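Local atomic coordinates of putative metallopeptidase (Shewanella baltica OS155, PDB entry 3IEH), a protein that binds a zinc ion and probably acts as a metallocarboxypeptidase of the peptidase M14 family. Residues G82-L87 with Q251-R256; L87-E92 with A263-L268; Y181-S186 with F230-V235. All coordinates share one frame; numbering follows the deposited sequence.

Contact 1: G82-L87 with Q251-R256; sequences GPWGLL and QNFDQR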
loop_
_atom_site.group_PDB
_atom_site.type_symbol
_atom_site.label_atom_id
_atom_site.label_comp_id
_atom_site.label_asym_id
_atom_site.label_seq_id
_atom_site.Cartn_x
_atom_site.Cartn_y
_atom_site.Cartn_z
ATOM N N GLY A 82 -1.940 -5.693 -5.118
ATOM C CA GLY A 82 -1.030 -5.016 -4.158
ATOM C C GLY A 82 -0.234 -5.976 -3.274
ATOM O O GLY A 82 0.990 -6.060 -3.398
ATOM N N PRO A 83 -0.928 -6.717 -2.381
ATOM C CA PRO A 83 -0.322 -7.765 -1.557
ATOM C C PRO A 83 0.480 -8.800 -2.352
ATOM O O PRO A 83 1.645 -9.068 -2.004
ATOM C CB PRO A 83 -1.525 -8.444 -0.921
ATOM C CG PRO A 83 -2.596 -7.328 -0.845
ATOM C CD PRO A 83 -2.351 -6.481 -2.044
ATOM N N TRP A 84 -0.107 -9.378 -3.412
ATOM C CA TRP A 84 0.628 -10.388 -4.224
ATOM C C TRP A 84 1.818 -9.742 -4.934
ATOM O O TRP A 84 2.877 -10.367 -5.126
ATOM C CB TRP A 84 -0.276 -11.128 -5.221
ATOM C CG TRP A 84 -1.309 -12.024 -4.561
ATOM C CD1 TRP A 84 -2.627 -11.745 -4.369
ATOM C CD2 TRP A 84 -1.098 -13.328 -3.994
ATOM N NE1 TRP A 84 -3.256 -12.793 -3.736
ATOM C CE2 TRP A 84 -2.335 -13.778 -3.499
ATOM C CE3 TRP A 84 0.005 -14.169 -3.888
ATOM C CZ2 TRP A 84 -2.487 -15.020 -2.879
ATOM C CZ3 TRP A 84 -0.153 -15.412 -3.272
ATOM C CH2 TRP A 84 -1.377 -15.811 -2.762
ATOM N N GLY A 85 1.639 -8.484 -5.322
ATOM C CA GLY A 85 2.727 -7.689 -5.871
ATOM C C GLY A 85 3.860 -7.547 -4.877
ATOM O O GLY A 85 5.024 -7.590 -5.259
ATOM N N LEU A 86 3.528 -7.390 -3.601
ATOM C CA LEU A 86 4.552 -7.302 -2.543
ATOM C C LEU A 86 5.279 -8.627 -2.401
ATOM O O LEU A 86 6.492 -8.642 -2.219
ATOM C CB LEU A 86 3.963 -6.871 -1.198
ATOM C CG LEU A 86 4.959 -6.520 -0.085
ATOM C CD1 LEU A 86 6.171 -5.702 -0.577
ATOM C CD2 LEU A 86 4.238 -5.763 1.036
ATOM N N LEU A 87 4.548 -9.737 -2.507
ATOM C CA LEU A 87 5.188 -11.044 -2.432
ATOM C C LEU A 87 6.156 -11.209 -3.590
ATOM O O LEU A 87 7.240 -11.732 -3.417
ATOM C CB LEU A 87 4.176 -12.209 -2.464
ATOM C CG LEU A 87 3.539 -12.632 -1.140
ATOM C CD1 LEU A 87 2.498 -13.785 -1.373
ATOM C CD2 LEU A 87 4.633 -13.075 -0.152
ATOM N N GLN A 251 -7.523 -4.821 -15.887
ATOM C CA GLN A 251 -6.464 -5.439 -16.668
ATOM C C GLN A 251 -6.097 -6.789 -16.049
ATOM O O GLN A 251 -6.544 -7.158 -14.951
ATOM C CB GLN A 251 -5.210 -4.532 -16.690
ATOM C CG GLN A 251 -5.392 -3.129 -17.306
ATOM C CD GLN A 251 -5.747 -3.133 -18.789
ATOM O OE1 GLN A 251 -5.685 -4.176 -19.426
ATOM N NE2 GLN A 251 -6.124 -1.955 -19.346
ATOM N N ASN A 252 -5.236 -7.499 -16.756
ATOM C CA ASN A 252 -4.707 -8.788 -16.361
ATOM C C ASN A 252 -4.036 -8.790 -14.975
ATOM O O ASN A 252 -3.163 -7.976 -14.664
ATOM C CB ASN A 252 -3.728 -9.292 -17.424
ATOM C CG ASN A 252 -3.096 -10.611 -17.050
ATOM O OD1 ASN A 252 -2.187 -10.678 -16.202
ATOM N ND2 ASN A 252 -3.567 -11.682 -17.685
ATOM N N PHE A 253 -4.443 -9.761 -14.167
ATOM C CA PHE A 253 -4.010 -9.831 -12.792
ATOM C C PHE A 253 -2.462 -9.902 -12.643
ATOM O O PHE A 253 -1.894 -9.093 -11.897
ATOM C CB PHE A 253 -4.724 -10.966 -12.054
ATOM C CG PHE A 253 -4.381 -11.017 -10.600
ATOM C CD1 PHE A 253 -5.009 -10.172 -9.713
ATOM C CD2 PHE A 253 -3.385 -11.876 -10.123
ATOM C CE1 PHE A 253 -4.688 -10.191 -8.356
ATOM C CE2 PHE A 253 -3.049 -11.893 -8.771
ATOM C CZ PHE A 253 -3.714 -11.046 -7.881
ATOM N N ASP A 254 -1.782 -10.797 -13.368
ATOM C CA ASP A 254 -0.315 -10.900 -13.244
ATOM C C ASP A 254 0.442 -9.653 -13.714
ATOM O O ASP A 254 1.504 -9.320 -13.171
ATOM C CB ASP A 254 0.217 -12.175 -13.894
ATOM C CG ASP A 254 -0.226 -13.440 -13.138
ATOM O OD1 ASP A 254 -0.236 -13.475 -11.883
ATOM O OD2 ASP A 254 -0.557 -14.420 -13.808
ATOM N N GLN A 255 -0.113 -8.940 -14.682
ATOM C CA GLN A 255 0.452 -7.661 -15.093
ATOM C C GLN A 255 0.381 -6.665 -13.944
ATOM O O GLN A 255 1.309 -5.856 -13.746
ATOM C CB GLN A 255 -0.295 -7.096 -16.298
ATOM C CG GLN A 255 0.190 -7.660 -17.597
ATOM C CD GLN A 255 1.562 -7.107 -17.975
ATOM O OE1 GLN A 255 1.733 -5.886 -18.136
ATOM N NE2 GLN A 255 2.533 -7.998 -18.138
ATOM N N ARG A 256 -0.716 -6.733 -13.183
ATOM C CA ARG A 256 -0.893 -5.845 -12.031
ATOM C C ARG A 256 0.098 -6.211 -10.927
ATOM O O ARG A 256 0.719 -5.340 -10.341
ATOM C CB ARG A 256 -2.358 -5.862 -11.556
ATOM C CG ARG A 256 -3.299 -5.172 -12.557
ATOM C CD ARG A 256 -4.655 -5.863 -12.656
ATOM N NE ARG A 256 -5.223 -6.087 -11.340
ATOM C CZ ARG A 256 -6.221 -6.931 -11.080
ATOM N NH1 ARG A 256 -6.801 -7.631 -12.042
ATOM N NH2 ARG A 256 -6.650 -7.070 -9.841
#

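Contact 2: L87-E92 with A263-L268; sequences LHFLSE and AMTHFL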
loop_
_atom_site.group_PDB
_atom_site.type_symbol
_atom_site.label_atom_id
_atom_site.label_comp_id
_atom_site.label_asym_id
_atom_site.label_seq_id
_atom_site.Cartn_x
_atom_site.Cartn_y
_atom_site.Cartn_z
ATOM N N LEU A 87 4.548 -9.737 -2.507
ATOM C CA LEU A 87 5.188 -11.044 -2.432
ATOM C C LEU A 87 6.156 -11.209 -3.590
ATOM O O LEU A 87 7.240 -11.732 -3.417
ATOM C CB LEU A 87 4.176 -12.209 -2.464
ATOM C CG LEU A 87 3.539 -12.632 -1.140
ATOM C CD1 LEU A 87 2.498 -13.785 -1.373
ATOM C CD2 LEU A 87 4.633 -13.075 -0.152
ATOM N N HIS A 88 5.743 -10.794 -4.781
ATOM C CA HIS A 88 6.586 -10.906 -5.941
ATOM C C HIS A 88 7.896 -10.151 -5.719
ATOM O O HIS A 88 8.991 -10.688 -5.922
ATOM C CB HIS A 88 5.898 -10.351 -7.170
ATOM C CG HIS A 88 6.748 -10.450 -8.382
ATOM N ND1 HIS A 88 7.641 -9.463 -8.739
ATOM C CD2 HIS A 88 6.921 -11.460 -9.264
ATOM C CE1 HIS A 88 8.295 -9.842 -9.820
ATOM N NE2 HIS A 88 7.873 -11.049 -10.162
ATOM N N PHE A 89 7.754 -8.909 -5.285
ATOM C CA PHE A 89 8.885 -8.048 -4.995
ATOM C C PHE A 89 9.849 -8.651 -3.972
ATOM O O PHE A 89 11.059 -8.567 -4.141
ATOM C CB PHE A 89 8.359 -6.709 -4.496
ATOM C CG PHE A 89 9.378 -5.868 -3.825
ATOM C CD1 PHE A 89 10.204 -5.028 -4.569
ATOM C CD2 PHE A 89 9.487 -5.871 -2.442
ATOM C CE1 PHE A 89 11.122 -4.219 -3.951
ATOM C CE2 PHE A 89 10.414 -5.070 -1.807
ATOM C CZ PHE A 89 11.245 -4.243 -2.565
ATOM N N LEU A 90 9.312 -9.249 -2.913
ATOM C CA LEU A 90 10.137 -9.827 -1.867
ATOM C C LEU A 90 10.869 -11.050 -2.361
ATOM O O LEU A 90 12.017 -11.279 -1.975
ATOM C CB LEU A 90 9.308 -10.209 -0.640
ATOM C CG LEU A 90 8.737 -8.999 0.091
ATOM C CD1 LEU A 90 7.701 -9.449 1.145
ATOM C CD2 LEU A 90 9.859 -8.122 0.676
ATOM N N SER A 91 10.206 -11.836 -3.204
ATOM C CA SER A 91 10.801 -13.048 -3.739
ATOM C C SER A 91 12.062 -12.673 -4.512
ATOM O O SER A 91 13.022 -13.423 -4.541
ATOM C CB SER A 91 9.821 -13.813 -4.624
ATOM O OG SER A 91 9.658 -13.169 -5.869
ATOM N N GLU A 92 12.063 -11.483 -5.096
ATOM C CA GLU A 92 13.209 -11.002 -5.836
ATOM C C GLU A 92 14.219 -10.205 -4.997
ATOM O O GLU A 92 15.186 -9.677 -5.560
ATOM C CB GLU A 92 12.738 -10.173 -7.028
ATOM C CG GLU A 92 12.005 -11.002 -8.086
ATOM C CD GLU A 92 11.718 -10.223 -9.373
ATOM O OE1 GLU A 92 11.524 -8.980 -9.304
ATOM O OE2 GLU A 92 11.676 -10.866 -10.454
ATOM N N ALA A 263 6.575 -0.725 -9.077
ATOM C CA ALA A 263 6.343 0.522 -8.356
ATOM C C ALA A 263 7.034 0.545 -7.006
ATOM O O ALA A 263 7.587 1.572 -6.612
ATOM C CB ALA A 263 4.846 0.780 -8.173
HETATM N N MSE A 264 6.959 -0.567 -6.279
HETATM C CA MSE A 264 7.685 -0.721 -5.019
HETATM C C MSE A 264 9.201 -0.605 -5.219
HETATM O O MSE A 264 9.882 0.023 -4.415
HETATM C CB MSE A 264 7.362 -2.059 -4.394
HETATM C CG MSE A 264 5.961 -2.114 -3.839
HETATM SE SE MSE A 264 5.411 -3.920 -3.487
HETATM C CE MSE A 264 3.545 -3.498 -3.616
ATOM N N THR A 265 9.719 -1.217 -6.285
ATOM C CA THR A 265 11.114 -1.140 -6.591
ATOM C C THR A 265 11.549 0.285 -6.878
ATOM O O THR A 265 12.563 0.769 -6.350
ATOM C CB THR A 265 11.461 -2.054 -7.794
ATOM O OG1 THR A 265 11.369 -3.407 -7.358
ATOM C CG2 THR A 265 12.895 -1.821 -8.256
ATOM N N HIS A 266 10.786 0.948 -7.731
ATOM C CA HIS A 266 11.056 2.330 -8.080
ATOM C C HIS A 266 10.923 3.267 -6.872
ATOM O O HIS A 266 11.715 4.195 -6.722
ATOM C CB HIS A 266 10.159 2.780 -9.244
ATOM C CG HIS A 266 10.657 2.332 -10.585
ATOM N ND1 HIS A 266 10.585 1.020 -11.005
ATOM C CD2 HIS A 266 11.246 3.017 -11.593
ATOM C CE1 HIS A 266 11.104 0.917 -12.213
ATOM N NE2 HIS A 266 11.495 2.116 -12.599
ATOM N N PHE A 267 9.917 3.025 -6.033
ATOM C CA PHE A 267 9.710 3.804 -4.827
ATOM C C PHE A 267 10.984 3.774 -3.966
ATOM O O PHE A 267 11.472 4.826 -3.559
ATOM C CB PHE A 267 8.521 3.252 -4.048
ATOM C CG PHE A 267 8.379 3.811 -2.652
ATOM C CD1 PHE A 267 7.905 5.096 -2.444
ATOM C CD2 PHE A 267 8.693 3.040 -1.545
ATOM C CE1 PHE A 267 7.737 5.614 -1.144
ATOM C CE2 PHE A 267 8.529 3.549 -0.255
ATOM C CZ PHE A 267 8.043 4.838 -0.061
ATOM N N LEU A 268 11.499 2.572 -3.713
ATOM C CA LEU A 268 12.748 2.380 -2.962
ATOM C C LEU A 268 13.980 3.053 -3.600
ATOM O O LEU A 268 14.773 3.663 -2.898
ATOM C CB LEU A 268 13.038 0.892 -2.764
ATOM C CG LEU A 268 12.028 0.123 -1.905
ATOM C CD1 LEU A 268 12.536 -1.291 -1.775
ATOM C CD2 LEU A 268 11.804 0.730 -0.537
#

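Contact 3: Y181-S186 with F230-V235; sequences YSFEPS and FEACLV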
loop_
_atom_site.group_PDB
_atom_site.type_symbol
_atom_site.label_atom_id
_atom_site.label_comp_id
_atom_site.label_asym_id
_atom_site.label_seq_id
_atom_site.Cartn_x
_atom_site.Cartn_y
_atom_site.Cartn_z
ATOM N N TYR A 181 -1.585 8.880 -6.718
ATOM C CA TYR A 181 -1.750 10.028 -5.840
ATOM C C TYR A 181 -0.382 10.223 -5.244
ATOM O O TYR A 181 0.152 9.277 -4.710
ATOM C CB TYR A 181 -2.708 9.726 -4.658
ATOM C CG TYR A 181 -4.161 9.431 -5.009
ATOM C CD1 TYR A 181 -4.583 8.140 -5.325
ATOM C CD2 TYR A 181 -5.112 10.430 -4.981
ATOM C CE1 TYR A 181 -5.912 7.869 -5.640
ATOM C CE2 TYR A 181 -6.432 10.176 -5.300
ATOM C CZ TYR A 181 -6.834 8.907 -5.619
ATOM O OH TYR A 181 -8.163 8.685 -5.927
ATOM N N SER A 182 0.178 11.426 -5.290
ATOM C CA SER A 182 1.490 11.671 -4.650
ATOM C C SER A 182 1.461 12.906 -3.760
ATOM O O SER A 182 0.562 13.746 -3.874
ATOM C CB SER A 182 2.639 11.784 -5.667
ATOM O OG SER A 182 2.549 12.976 -6.423
ATOM N N PHE A 183 2.446 12.959 -2.860
ATOM C CA PHE A 183 2.629 14.040 -1.899
ATOM C C PHE A 183 4.099 14.415 -1.888
ATOM O O PHE A 183 4.962 13.564 -1.627
ATOM C CB PHE A 183 2.210 13.617 -0.497
ATOM C CG PHE A 183 0.769 13.243 -0.393
ATOM C CD1 PHE A 183 0.351 11.955 -0.695
ATOM C CD2 PHE A 183 -0.177 14.181 -0.037
ATOM C CE1 PHE A 183 -0.977 11.606 -0.601
ATOM C CE2 PHE A 183 -1.512 13.847 0.026
ATOM C CZ PHE A 183 -1.906 12.555 -0.247
ATOM N N GLU A 184 4.384 15.670 -2.237
ATOM C CA GLU A 184 5.747 16.193 -2.190
ATOM C C GLU A 184 5.666 17.609 -1.666
ATOM O O GLU A 184 4.711 18.314 -1.950
ATOM C CB GLU A 184 6.412 16.218 -3.566
ATOM C CG GLU A 184 6.647 14.873 -4.249
ATOM C CD GLU A 184 7.468 15.047 -5.503
ATOM O OE1 GLU A 184 8.548 15.658 -5.406
ATOM O OE2 GLU A 184 7.051 14.601 -6.586
ATOM N N PRO A 185 6.682 18.038 -0.915
ATOM C CA PRO A 185 6.695 19.369 -0.329
ATOM C C PRO A 185 7.043 20.438 -1.390
ATOM O O PRO A 185 8.045 21.146 -1.282
ATOM C CB PRO A 185 7.768 19.239 0.756
ATOM C CG PRO A 185 8.728 18.252 0.188
ATOM C CD PRO A 185 7.920 17.294 -0.623
ATOM N N SER A 186 6.177 20.560 -2.386
ATOM C CA SER A 186 6.406 21.415 -3.542
ATOM C C SER A 186 5.083 21.781 -4.204
ATOM O O SER A 186 4.131 21.020 -4.164
ATOM C CB SER A 186 7.289 20.651 -4.533
ATOM O OG SER A 186 7.331 21.288 -5.796
ATOM N N PHE A 230 -5.112 6.824 5.185
ATOM C CA PHE A 230 -3.925 6.474 5.945
ATOM C C PHE A 230 -2.688 7.251 5.461
ATOM O O PHE A 230 -1.949 7.822 6.261
ATOM C CB PHE A 230 -3.730 4.956 5.811
ATOM C CG PHE A 230 -2.496 4.422 6.468
ATOM C CD1 PHE A 230 -2.409 4.334 7.856
ATOM C CD2 PHE A 230 -1.428 3.955 5.695
ATOM C CE1 PHE A 230 -1.258 3.804 8.478
ATOM C CE2 PHE A 230 -0.287 3.408 6.301
ATOM C CZ PHE A 230 -0.197 3.336 7.698
ATOM N N GLU A 231 -2.485 7.263 4.145
ATOM C CA GLU A 231 -1.361 7.957 3.492
ATOM C C GLU A 231 -1.370 9.460 3.785
ATOM O O GLU A 231 -0.363 10.013 4.239
ATOM C CB GLU A 231 -1.433 7.788 1.966
ATOM C CG GLU A 231 -1.947 6.423 1.440
ATOM C CD GLU A 231 -3.489 6.260 1.292
ATOM O OE1 GLU A 231 -4.135 6.996 0.503
ATOM O OE2 GLU A 231 -4.034 5.329 1.918
ATOM N N ALA A 232 -2.489 10.135 3.497
ATOM C CA ALA A 232 -2.545 11.622 3.704
ATOM C C ALA A 232 -2.249 11.948 5.164
ATOM O O ALA A 232 -1.504 12.872 5.481
ATOM C CB ALA A 232 -3.937 12.261 3.251
ATOM N N CYS A 233 -2.807 11.139 6.050
ATOM C CA CYS A 233 -2.617 11.321 7.473
ATOM C C CYS A 233 -1.142 11.194 7.904
ATOM O O CYS A 233 -0.646 12.002 8.693
ATOM C CB CYS A 233 -3.467 10.315 8.225
ATOM S SG CYS A 233 -3.463 10.656 10.009
ATOM N N LEU A 234 -0.466 10.176 7.380
ATOM C CA LEU A 234 0.944 9.946 7.667
ATOM C C LEU A 234 1.808 11.046 7.063
ATOM O O LEU A 234 2.798 11.467 7.682
ATOM C CB LEU A 234 1.398 8.578 7.169
ATOM C CG LEU A 234 1.008 7.373 8.015
ATOM C CD1 LEU A 234 1.474 6.102 7.333
ATOM C CD2 LEU A 234 1.617 7.506 9.421
ATOM N N VAL A 235 1.450 11.536 5.877
ATOM C CA VAL A 235 2.180 12.676 5.318
ATOM C C VAL A 235 1.988 13.920 6.209
ATOM O O VAL A 235 2.960 14.590 6.525
ATOM C CB VAL A 235 1.790 12.939 3.849
ATOM C CG1 VAL A 235 2.213 14.357 3.386
ATOM C CG2 VAL A 235 2.355 11.808 2.945
#

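Contact 1: G82-L87 with Q251-R256
An offset T-shaped aromatic pair, Trp84 with Phe253, joins helix 81-91 to the first turn of helix 253-271. Phe253 directs its edge toward the face of the five-membered ring of Trp84. The two ring centroids are 5.8 Å apart, and the planes stand at 73°. The closest atoms are Trp84 CD1 and Phe253 CZ, at 3.7 Å, with CD1 lying near the plane of the phenyl ring. Phe253 holds CG anti to its backbone N (chi1 -176°), and this carries the far end of the ring over to the indole. Trp84 NE1, in the same five-membered ring, donates to Ser22 O.

The start of the second helix is held by its own bonds. Asn252 is the N-cap: its OD1 accepts from Gln255 N at 3.1 Å, in the carbonyl plane and on a lone pair. Arg256 NH1 reaches back to Gln251 O at 3.0 Å, nearly in line with the carbonyl bond. Phe253 CD1 lies 3.4 Å above the guanidinium plane of Arg256, toward the rim of that group. Arg256 NE also forms a salt bridge with Glu171.

Further rings gather round the pair: Phe18, Phe28 and Phe114 beside Trp84, and Trp13 beside Phe253. This buried aromatic cluster ties helix 253-271 to helix 25-39, the chain before it, and helix 81-91, which starts just after the zinc ligands His76 and Glu79 of the M14 HxxE motif.

Contact 2: L87-E92 with A263-L268
A Met-aromatic contact pairs Phe89 with Met264, a selenomethionine in this crystal, where helix 81-91 packs on helix 253-271. The SE atom of Met264 lies 5.0 Å from the centroid of the Phe89 ring, 35° off the ring normal. Over one face of the same ring sits Met264 CB, 4.1 Å from Phe89 CD1. The first torsion of Phe89 (chi1 164°) swings the ring away from its own backbone N and across to the other helix. There it meets residues of two successive turns.

The segment axes approach to 10.4 Å at 61°, and the ring of Phe89 bridges the space between the two segments. The pair belongs to the helical layer of the M14 fold: Met264 and Leu268 also rest on strand 68-73 of the central mixed sheet.

The rim of the ring is tightly met at two points. Leu268 CD1 comes within 3.3 Å of Phe89 CZ. Thr265 OG1 lies near the ring plane, 3.4 Å from Phe89 CD1, while hydrogen-bonded to Ser261 O in its own helix. With an alanine here in place of Phe89, Met264 CB and Leu268 CD1 would be likely to lose the ring they pack on, and a gap would probably open between the helices.

Contact 3: Y181-S186 with F230-V235
Apolar packing is the whole of the direct contact: Phe183, at the end of strand 179-183, lies against Val235 and Ala232 of helix 230-237. Both methyls of Val235 meet the root of the phenylalanine. Val235 CG2 is 3.9 Å and Val235 CG1 4.0 Å from Phe183 CB. The far end of the ring reaches the preceding turn, where Phe183 CZ is 4.1 Å from Ala232 CB. Phe183 has CG anti to its own carbonyl carbon (chi1 -62°), and the ring thereby runs along the helix from Val235 to Ala232. These two residues are three apart and share one face of the helix.

The aromatic contact is with a residue outside the pair: Phe226 meets the Phe183 ring edge-to-face. The packing of Phe183 on Val235 and Ala232 sets helix 230-237 on the mixed sheet of the M14 fold. Strand 179-183 runs between strands 242-248 and 221-223 of that sheet, and Val235 also touches Ile166 of strand 165-172.

Polar bonds lie round the apolar patch. Glu231 OE2 accepts from Asn128 ND2, and its side chain touches the zinc ligand His170. The backbone turns after the strand: Pro185 is the centre of an inverse gamma turn, closed by Ser186 N donating to Glu184 O at 2.7 Å.

Overall arrangement
Contacts 1 and 2 hold the same two helices, 81-91 and 253-271, at successive places along them. They share Leu87 and touch each other where Met264 CE packs 3.6 Å from Gly82 O. Contact 3 joins a strand to a different helix, its centre about 23 Å from that of contact 1, on the opposite side of the chain's centre. All three are mainly buried, although contact 2 includes the exposed Thr265 and contact 3 the partly exposed Val235. Their chemistry differs with place. Contact 1 is ring on ring, with a capped helix start beside it. Contact 2 sets one ring among selenium, methyl and hydroxyl groups. Contact 3 packs a ring on small aliphatic groups.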